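Glutamine cyclotransferase (Zymomonas mobilis, PDB 3NOL) catalyses the cyclisation of N-terminal glutamine to pyroglutamate with release of ammonia, as a bacterial glutaminyl cyclase built as a beta-propeller. Local coordinates at residues Tyr29-Val34 with Ile208-Ile213; His35-Asp40 with Val249-Leu254. One frame throughout, in Å; residues are numbered along the deposited sequence.

Contact 1: Tyr29-Val34 with Ile208-Ile213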
ATOM      1  N   TYR A  29      15.062   5.443 -10.313  1.00 10.90           N
ATOM      2  CA  TYR A  29      14.208   5.014 -11.428  1.00 10.77           C
ATOM      3  C   TYR A  29      13.208   6.107 -11.767  1.00 10.97           C
ATOM      4  O   TYR A  29      12.538   6.636 -10.880  1.00 10.60           O
ATOM      5  CB  TYR A  29      13.470   3.709 -11.081  1.00 10.37           C
ATOM      6  CG  TYR A  29      14.425   2.551 -10.901  1.00 11.54           C
ATOM      7  CD1 TYR A  29      14.747   1.710 -11.971  1.00 11.54           C
ATOM      8  CD2 TYR A  29      15.052   2.329  -9.673  1.00 10.88           C
ATOM      9  CE1 TYR A  29      15.643   0.657 -11.806  1.00 10.17           C
ATOM     10  CE2 TYR A  29      15.954   1.303  -9.492  1.00 10.67           C
ATOM     11  CZ  TYR A  29      16.255   0.474 -10.554  1.00 10.72           C
ATOM     12  OH  TYR A  29      17.152  -0.536 -10.347  1.00 12.45           O
ATOM     13  N   ASP A  30      13.146   6.452 -13.054  1.00 11.36           N
ATOM     14  CA  ASP A  30      12.123   7.332 -13.569  1.00 12.02           C
ATOM     15  C   ASP A  30      10.949   6.512 -14.074  1.00 11.36           C
ATOM     16  O   ASP A  30      11.095   5.342 -14.388  1.00 11.82           O
ATOM     17  CB  ASP A  30      12.684   8.212 -14.684  1.00 12.88           C
ATOM     18  CG  ASP A  30      13.649   9.249 -14.152  1.00 14.14           C
ATOM     19  OD1 ASP A  30      13.250   9.997 -13.231  1.00 16.43           O
ATOM     20  OD2 ASP A  30      14.799   9.303 -14.634  1.00 14.97           O
ATOM     21  N   TYR A  31       9.782   7.135 -14.116  1.00 11.18           N
ATOM     22  CA  TYR A  31       8.579   6.437 -14.529  1.00 11.26           C
ATOM     23  C   TYR A  31       8.188   6.822 -15.971  1.00 11.18           C
ATOM     24  O   TYR A  31       8.541   7.920 -16.461  1.00 11.22           O
ATOM     25  CB  TYR A  31       7.426   6.756 -13.567  1.00 11.68           C
ATOM     26  CG  TYR A  31       6.974   8.179 -13.685  1.00 11.44           C
ATOM     27  CD1 TYR A  31       7.542   9.184 -12.874  1.00 12.78           C
ATOM     28  CD2 TYR A  31       6.018   8.559 -14.643  1.00 12.70           C
ATOM     29  CE1 TYR A  31       7.158  10.511 -13.003  1.00 11.65           C
ATOM     30  CE2 TYR A  31       5.635   9.895 -14.778  1.00 12.99           C
ATOM     31  CZ  TYR A  31       6.211  10.862 -13.952  1.00 13.05           C
ATOM     32  OH  TYR A  31       5.826  12.170 -14.097  1.00 12.68           O
ATOM     33  N   GLN A  32       7.423   5.926 -16.602  1.00 10.67           N
ATOM     34  CA  GLN A  32       6.647   6.204 -17.815  1.00 10.91           C
ATOM     35  C   GLN A  32       5.207   5.742 -17.559  1.00 10.38           C
ATOM     36  O   GLN A  32       4.984   4.594 -17.122  1.00 10.68           O
ATOM     37  CB  GLN A  32       7.187   5.425 -19.025  1.00 10.07           C
ATOM     38  CG  GLN A  32       8.647   5.686 -19.366  1.00 13.28           C
ATOM     39  CD  GLN A  32       9.598   4.862 -18.519  1.00 17.44           C
ATOM     40  OE1 GLN A  32       9.428   3.643 -18.366  1.00 19.10           O
ATOM     41  NE2 GLN A  32      10.612   5.526 -17.955  1.00 18.90           N
ATOM     42  N   ILE A  33       4.255   6.636 -17.789  1.00  9.99           N
ATOM     43  CA  ILE A  33       2.832   6.298 -17.637  1.00 10.09           C
ATOM     44  C   ILE A  33       2.372   5.476 -18.828  1.00 10.02           C
ATOM     45  O   ILE A  33       2.475   5.933 -19.980  1.00 10.97           O
ATOM     46  CB  ILE A  33       1.943   7.558 -17.495  1.00 10.31           C
ATOM     47  CG1 ILE A  33       2.305   8.317 -16.213  1.00 11.00           C
ATOM     48  CG2 ILE A  33       0.460   7.172 -17.519  1.00 10.13           C
ATOM     49  CD1 ILE A  33       1.659   9.693 -16.065  1.00 11.11           C
ATOM     50  N   VAL A  34       1.878   4.272 -18.554  1.00  9.53           N
ATOM     51  CA  VAL A  34       1.309   3.392 -19.586  1.00 10.23           C
ATOM     52  C   VAL A  34      -0.177   3.699 -19.808  1.00 10.55           C
ATOM     53  O   VAL A  34      -0.643   3.812 -20.961  1.00 11.46           O
ATOM     54  CB  VAL A  34       1.490   1.887 -19.216  1.00  9.35           C
ATOM     55  CG1 VAL A  34       0.945   0.984 -20.351  1.00 10.10           C
ATOM     56  CG2 VAL A  34       2.953   1.566 -18.933  1.00 10.41           C
ATOM     57  N   ILE A 208      12.464   4.995  -6.607  1.00  7.63           N
ATOM     58  CA  ILE A 208      11.571   5.434  -7.678  1.00  7.91           C
ATOM     59  C   ILE A 208      11.126   6.865  -7.422  1.00  8.08           C
ATOM     60  O   ILE A 208      10.511   7.163  -6.402  1.00  7.44           O
ATOM     61  CB  ILE A 208      10.356   4.500  -7.779  1.00  8.18           C
ATOM     62  CG1 ILE A 208      10.830   3.066  -8.092  1.00  9.38           C
ATOM     63  CG2 ILE A 208       9.343   5.038  -8.802  1.00  8.48           C
ATOM     64  CD1 ILE A 208       9.845   1.989  -7.599  1.00 12.35           C
ATOM     65  N   ASP A 209      11.446   7.752  -8.356  1.00  8.13           N
ATOM     66  CA  ASP A 209      11.151   9.177  -8.206  1.00  8.90           C
ATOM     67  C   ASP A 209       9.879   9.524  -8.990  1.00  9.05           C
ATOM     68  O   ASP A 209       9.904   9.591 -10.227  1.00  8.82           O
ATOM     69  CB  ASP A 209      12.344  10.002  -8.722  1.00  9.50           C
ATOM     70  CG  ASP A 209      12.172  11.503  -8.506  1.00 10.97           C
ATOM     71  OD1 ASP A 209      11.118  11.943  -8.003  1.00 10.29           O
ATOM     72  OD2 ASP A 209      13.123  12.262  -8.851  1.00 15.56           O
ATOM     73  N   LEU A 210       8.771   9.715  -8.275  1.00  8.85           N
ATOM     74  CA  LEU A 210       7.501  10.128  -8.892  1.00  9.45           C
ATOM     75  C   LEU A 210       7.206  11.640  -8.828  1.00 10.56           C
ATOM     76  O   LEU A 210       6.092  12.054  -9.087  1.00 11.23           O
ATOM     77  CB  LEU A 210       6.309   9.328  -8.319  1.00  8.61           C
ATOM     78  CG  LEU A 210       6.424   7.803  -8.501  1.00  8.93           C
ATOM     79  CD1 LEU A 210       5.168   7.087  -7.994  1.00 10.10           C
ATOM     80  CD2 LEU A 210       6.739   7.402  -9.949  1.00  9.50           C
ATOM     81  N   ASN A 211       8.200  12.453  -8.471  1.00 12.01           N
ATOM     82  CA  ASN A 211       8.001  13.898  -8.493  1.00 13.02           C
ATOM     83  C   ASN A 211       7.562  14.340  -9.877  1.00 13.99           C
ATOM     84  O   ASN A 211       8.091  13.864 -10.883  1.00 13.97           O
ATOM     85  CB  ASN A 211       9.248  14.635  -8.020  1.00 13.51           C
ATOM     86  CG  ASN A 211       9.355  14.659  -6.512  1.00 14.01           C
ATOM     87  OD1 ASN A 211       8.605  15.372  -5.845  1.00 15.79           O
ATOM     88  ND2 ASN A 211      10.283  13.878  -5.965  1.00 15.60           N
ATOM     89  N   GLY A 212       6.548  15.200  -9.914  1.00 14.53           N
ATOM     90  CA  GLY A 212       6.014  15.703 -11.184  1.00 15.26           C
ATOM     91  C   GLY A 212       4.897  14.891 -11.824  1.00 15.24           C
ATOM     92  O   GLY A 212       4.268  15.348 -12.794  1.00 15.66           O
ATOM     93  N   ILE A 213       4.622  13.699 -11.290  1.00 15.01           N
ATOM     94  CA  ILE A 213       3.557  12.859 -11.835  1.00 15.23           C
ATOM     95  C   ILE A 213       2.165  13.536 -11.749  1.00 15.60           C
ATOM     96  O   ILE A 213       1.327  13.311 -12.610  1.00 15.94           O
ATOM     97  CB  ILE A 213       3.567  11.409 -11.250  1.00 15.12           C
ATOM     98  CG1 ILE A 213       2.868  10.442 -12.210  1.00 14.51           C
ATOM     99  CG2 ILE A 213       2.980  11.388  -9.840  1.00 15.46           C
ATOM    100  CD1 ILE A 213       3.126   9.004 -11.948  1.00 13.83           C
TER
HETATM  101  O   HOH W   1      10.524  10.233 -12.847  1.00 17.75           O
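Tyr31 lays its ring across the Leu210-Ile213 turn, and Ile213 packs beneath one face: its CD1 sits 4.0 Å from the centroid of the Tyr31 ring, 14° off the normal, a CH-pi contact. CG1 of Ile213 follows under the phenol end. The backbone O of Asp209 lies in the ring plane at the edge, while Leu210 CD2 comes in obliquely, 3.5 Å from Tyr31 CD1. With Tyr31 CG set between the backbone N and the carbonyl carbon (chi1 69°), the ring leans out from strand 28-38 over the turn. Its hydroxyl is hydrogen-bonded to Glu216. Ile33 CD1 adds to the apolar patch, 4.1 Å from Ile213 CG1, and Phe250 touches both isoleucines.

At the other end the backbones pair in parallel, Tyr29 with Ile208. This pairing ties strand 204-209, last of the four-stranded unit 177-209, to the neighbouring propeller blade. Asp209 N donates to Tyr29 O over 3.0 Å, almost straight at 171°, and Tyr29 CB rests on Ile208 CG1. One residue on, a water donates to Asp30 OD1 and Asp209 O, joining the segments where they diverge.

The turn is type II; at Gly212, of positive phi, a CB would press on the carbonyl O of Asn211. An Asx turn, Asp209 to Asn211, overlaps its start: Asp209 OD1 accepts from Asn211 N at 3.0 Å and from Asn211 ND2 at 2.9 Å, the two donors arriving from opposite faces of the carboxylate. Asp209 OD2 and Asp30 OD1 form salt bridges with Arg257, whose charge probably offsets their mutual repulsion. The chemistry thus divides in two: carboxylates, water and an arginine hold the end where the strands pair, and an aromatic ring packs against the turn as the chain leaves the sheet.

Contact 2: His35-Asp40 with Val249-Leu254; sequences HSYPHD and VFEITL
Glu251 OE2 accepts a hydrogen bond of 2.7 Å from a water that also bonds Tyr37 OH. The same oxygen lies in the ring planes of Tyr37 and His35, at their edges, with His35 CD2 3.1 Å away. Glu251 reaches this spot extended, CG anti to the backbone N (chi1 175°), side by side with His35; its carboxylate is turned only 19° from the Tyr37 ring. A phenylalanine in place of Tyr37 would probably leave the water without its phenol partner and Glu251 OE2 less firmly tied to strand 28-38.

Beneath these side chains strand 28-38 runs antiparallel to 248-256 as outer strand of the C-terminal blade, the velcro closure of a beta-propeller. Tyr37 and Val249 exchange backbone bonds, Tyr37 N to Val249 O and Val249 N to Tyr37 O, each 2.8 Å. Glu251 N donates to His35 O at 2.9 Å, but the return bond from His35 N is weak. On the opposite face Ser36 OG approaches Phe250 CD2. His39 CB meets Val249 CG2, and the His39 ring nitrogens bond Trp246 O and the Glu57 carboxylate. Water, not a direct bond, thus links Glu251 to Tyr37, the His35 ring edge alongside.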
ATOM      1  N   HIS A  35      -0.908   3.804 -18.694  1.00 10.18           N
ATOM      2  CA  HIS A  35      -2.312   4.207 -18.650  1.00 11.11           C
ATOM      3  C   HIS A  35      -2.579   4.997 -17.373  1.00 10.86           C
ATOM      4  O   HIS A  35      -1.880   4.809 -16.368  1.00 10.12           O
ATOM      5  CB  HIS A  35      -3.256   2.995 -18.645  1.00 10.84           C
ATOM      6  CG  HIS A  35      -3.105   2.103 -19.835  1.00 14.51           C
ATOM      7  ND1 HIS A  35      -3.380   2.524 -21.119  1.00 15.82           N
ATOM      8  CD2 HIS A  35      -2.719   0.809 -19.935  1.00 16.09           C
ATOM      9  CE1 HIS A  35      -3.159   1.529 -21.960  1.00 17.60           C
ATOM     10  NE2 HIS A  35      -2.764   0.477 -21.269  1.00 17.83           N
ATOM     11  N   SER A  36      -3.587   5.871 -17.423  1.00 10.94           N
ATOM     12  CA  SER A  36      -4.131   6.515 -16.225  1.00 11.87           C
ATOM     13  C   SER A  36      -5.570   6.053 -16.104  1.00 11.76           C
ATOM     14  O   SER A  36      -6.310   6.059 -17.098  1.00 12.56           O
ATOM     15  CB  SER A  36      -4.123   8.046 -16.357  1.00 12.07           C
ATOM     16  OG  SER A  36      -2.817   8.508 -16.617  1.00 16.97           O
ATOM     17  N   TYR A  37      -5.957   5.644 -14.901  1.00  9.71           N
ATOM     18  CA  TYR A  37      -7.320   5.216 -14.613  1.00  9.29           C
ATOM     19  C   TYR A  37      -7.941   6.133 -13.561  1.00  8.81           C
ATOM     20  O   TYR A  37      -7.220   6.666 -12.723  1.00  7.58           O
ATOM     21  CB  TYR A  37      -7.312   3.772 -14.110  1.00  9.82           C
ATOM     22  CG  TYR A  37      -6.815   2.804 -15.157  1.00 10.44           C
ATOM     23  CD1 TYR A  37      -7.548   2.582 -16.322  1.00 11.37           C
ATOM     24  CD2 TYR A  37      -5.591   2.159 -15.009  1.00 11.27           C
ATOM     25  CE1 TYR A  37      -7.086   1.700 -17.305  1.00 12.27           C
ATOM     26  CE2 TYR A  37      -5.114   1.297 -15.992  1.00 12.40           C
ATOM     27  CZ  TYR A  37      -5.881   1.070 -17.131  1.00 13.40           C
ATOM     28  OH  TYR A  37      -5.412   0.209 -18.106  1.00 15.68           O
ATOM     29  N   PRO A  38      -9.274   6.338 -13.609  1.00  8.84           N
ATOM     30  CA  PRO A  38      -9.889   7.228 -12.621  1.00  8.70           C
ATOM     31  C   PRO A  38      -9.695   6.737 -11.178  1.00  8.66           C
ATOM     32  O   PRO A  38      -9.822   5.527 -10.894  1.00  8.11           O
ATOM     33  CB  PRO A  38     -11.378   7.179 -12.975  1.00  9.41           C
ATOM     34  CG  PRO A  38     -11.460   6.652 -14.343  1.00 10.87           C
ATOM     35  CD  PRO A  38     -10.260   5.794 -14.561  1.00  8.94           C
ATOM     36  N   HIS A  39      -9.362   7.665 -10.283  1.00  8.45           N
ATOM     37  CA  HIS A  39      -9.373   7.378  -8.842  1.00  7.48           C
ATOM     38  C   HIS A  39     -10.274   8.381  -8.125  1.00  8.37           C
ATOM     39  O   HIS A  39     -10.416   9.544  -8.555  1.00  7.13           O
ATOM     40  CB  HIS A  39      -7.949   7.401  -8.268  1.00  7.81           C
ATOM     41  CG  HIS A  39      -7.868   7.041  -6.809  1.00  6.96           C
ATOM     42  ND1 HIS A  39      -7.596   7.971  -5.836  1.00  7.94           N
ATOM     43  CD2 HIS A  39      -7.996   5.848  -6.165  1.00  9.68           C
ATOM     44  CE1 HIS A  39      -7.573   7.382  -4.647  1.00  7.16           C
ATOM     45  NE2 HIS A  39      -7.813   6.089  -4.821  1.00  9.87           N
ATOM     46  N   ASP A  40     -10.909   7.908  -7.060  1.00  8.59           N
ATOM     47  CA  ASP A  40     -11.870   8.699  -6.287  1.00  8.31           C
ATOM     48  C   ASP A  40     -11.125   9.848  -5.594  1.00  8.56           C
ATOM     49  O   ASP A  40     -10.239   9.622  -4.760  1.00  7.87           O
ATOM     50  CB  ASP A  40     -12.541   7.753  -5.269  1.00  8.99           C
ATOM     51  CG  ASP A  40     -13.627   8.428  -4.443  1.00 10.00           C
ATOM     52  OD1 ASP A  40     -13.761   9.690  -4.474  1.00  8.20           O
ATOM     53  OD2 ASP A  40     -14.311   7.674  -3.722  1.00  9.12           O
ATOM     54  N   VAL A 249      -5.233   6.549 -10.765  1.00  6.97           N
ATOM     55  CA  VAL A 249      -4.257   5.502 -10.504  1.00  7.87           C
ATOM     56  C   VAL A 249      -3.433   5.422 -11.794  1.00  8.04           C
ATOM     57  O   VAL A 249      -4.006   5.353 -12.890  1.00  9.10           O
ATOM     58  CB  VAL A 249      -4.913   4.117 -10.262  1.00  7.68           C
ATOM     59  CG1 VAL A 249      -3.844   3.031 -10.048  1.00  9.02           C
ATOM     60  CG2 VAL A 249      -5.883   4.175  -9.072  1.00  9.15           C
ATOM     61  N   PHE A 250      -2.118   5.417 -11.660  1.00  7.67           N
ATOM     62  CA  PHE A 250      -1.231   5.351 -12.823  1.00  7.79           C
ATOM     63  C   PHE A 250      -0.645   3.960 -12.926  1.00  7.93           C
ATOM     64  O   PHE A 250      -0.083   3.437 -11.955  1.00  7.54           O
ATOM     65  CB  PHE A 250      -0.067   6.335 -12.693  1.00  8.02           C
ATOM     66  CG  PHE A 250      -0.496   7.777 -12.650  1.00  9.26           C
ATOM     67  CD1 PHE A 250      -0.556   8.447 -11.439  1.00 10.67           C
ATOM     68  CD2 PHE A 250      -0.861   8.451 -13.827  1.00 10.66           C
ATOM     69  CE1 PHE A 250      -0.972   9.789 -11.375  1.00 10.36           C
ATOM     70  CE2 PHE A 250      -1.276   9.790 -13.788  1.00 10.94           C
ATOM     71  CZ  PHE A 250      -1.323  10.466 -12.547  1.00  9.91           C
ATOM     72  N   GLU A 251      -0.749   3.379 -14.116  1.00  7.33           N
ATOM     73  CA  GLU A 251       0.001   2.179 -14.439  1.00  7.94           C
ATOM     74  C   GLU A 251       1.318   2.667 -15.042  1.00  7.86           C
ATOM     75  O   GLU A 251       1.314   3.400 -16.052  1.00  8.25           O
ATOM     76  CB  GLU A 251      -0.784   1.331 -15.436  1.00  8.14           C
ATOM     77  CG  GLU A 251      -0.024   0.117 -15.905  1.00  8.08           C
ATOM     78  CD  GLU A 251      -0.785  -0.690 -16.963  1.00  9.34           C
ATOM     79  OE1 GLU A 251      -0.146  -1.568 -17.577  1.00 11.12           O
ATOM     80  OE2 GLU A 251      -1.994  -0.449 -17.164  1.00 11.97           O
ATOM     81  N   ILE A 252       2.422   2.294 -14.403  1.00  7.55           N
ATOM     82  CA  ILE A 252       3.746   2.830 -14.783  1.00  7.86           C
ATOM     83  C   ILE A 252       4.776   1.749 -15.063  1.00  8.51           C
ATOM     84  O   ILE A 252       4.762   0.675 -14.454  1.00  8.87           O
ATOM     85  CB  ILE A 252       4.343   3.784 -13.705  1.00  7.40           C
ATOM     86  CG1 ILE A 252       4.513   3.066 -12.339  1.00  5.70           C
ATOM     87  CG2 ILE A 252       3.533   5.064 -13.586  1.00  7.78           C
ATOM     88  CD1 ILE A 252       5.360   3.904 -11.325  1.00  7.58           C
ATOM     89  N   THR A 253       5.690   2.053 -15.977  1.00  8.57           N
ATOM     90  CA  THR A 253       6.928   1.275 -16.103  1.00  9.11           C
ATOM     91  C   THR A 253       8.096   2.092 -15.521  1.00 10.25           C
ATOM     92  O   THR A 253       7.963   3.300 -15.296  1.00  9.99           O
ATOM     93  CB  THR A 253       7.197   0.851 -17.575  1.00  9.57           C
ATOM     94  OG1 THR A 253       7.246   2.014 -18.398  1.00 10.36           O
ATOM     95  CG2 THR A 253       6.084  -0.119 -18.094  1.00  9.95           C
ATOM     96  N   LEU A 254       9.211   1.414 -15.244  1.00 10.61           N
ATOM     97  CA  LEU A 254      10.385   2.032 -14.616  1.00 11.65           C
ATOM     98  C   LEU A 254      11.597   1.900 -15.507  1.00 12.65           C
ATOM     99  O   LEU A 254      11.789   0.859 -16.137  1.00 12.78           O
ATOM    100  CB  LEU A 254      10.697   1.351 -13.274  1.00 11.24           C
ATOM    101  CG  LEU A 254       9.572   1.387 -12.260  1.00 11.15           C
ATOM    102  CD1 LEU A 254      10.036   0.617 -11.017  1.00 11.22           C
ATOM    103  CD2 LEU A 254       9.225   2.841 -11.948  1.00  9.95           C
TER
HETATM  104  O   HOH W   2      -3.820  -2.142 -18.075  1.00 12.08           O

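Overall arrangement
From the N terminus, strand 28-38 supplies the first half of both contacts, Tyr29-Val34 and then, past the corner at Val34, His35-Asp40. The chain then runs through the separate four- and five-stranded sheets and strands 177-180, 183-188 and 193-197 before Ile208-Ile213, where contact 1 closes a loop of 173 residues. Val249-Leu254 closes the longer loop of contact 2, so the two connections cross. Strand 28-38 lies between strands 204-209 and 248-256, parallel to the former and antiparallel to the latter; it completes the blade of 227-256 and so closes the propeller ring. The contacts meet through Val34 N and Glu251 O, Gln32 and Thr253, and Ile33 against Phe250.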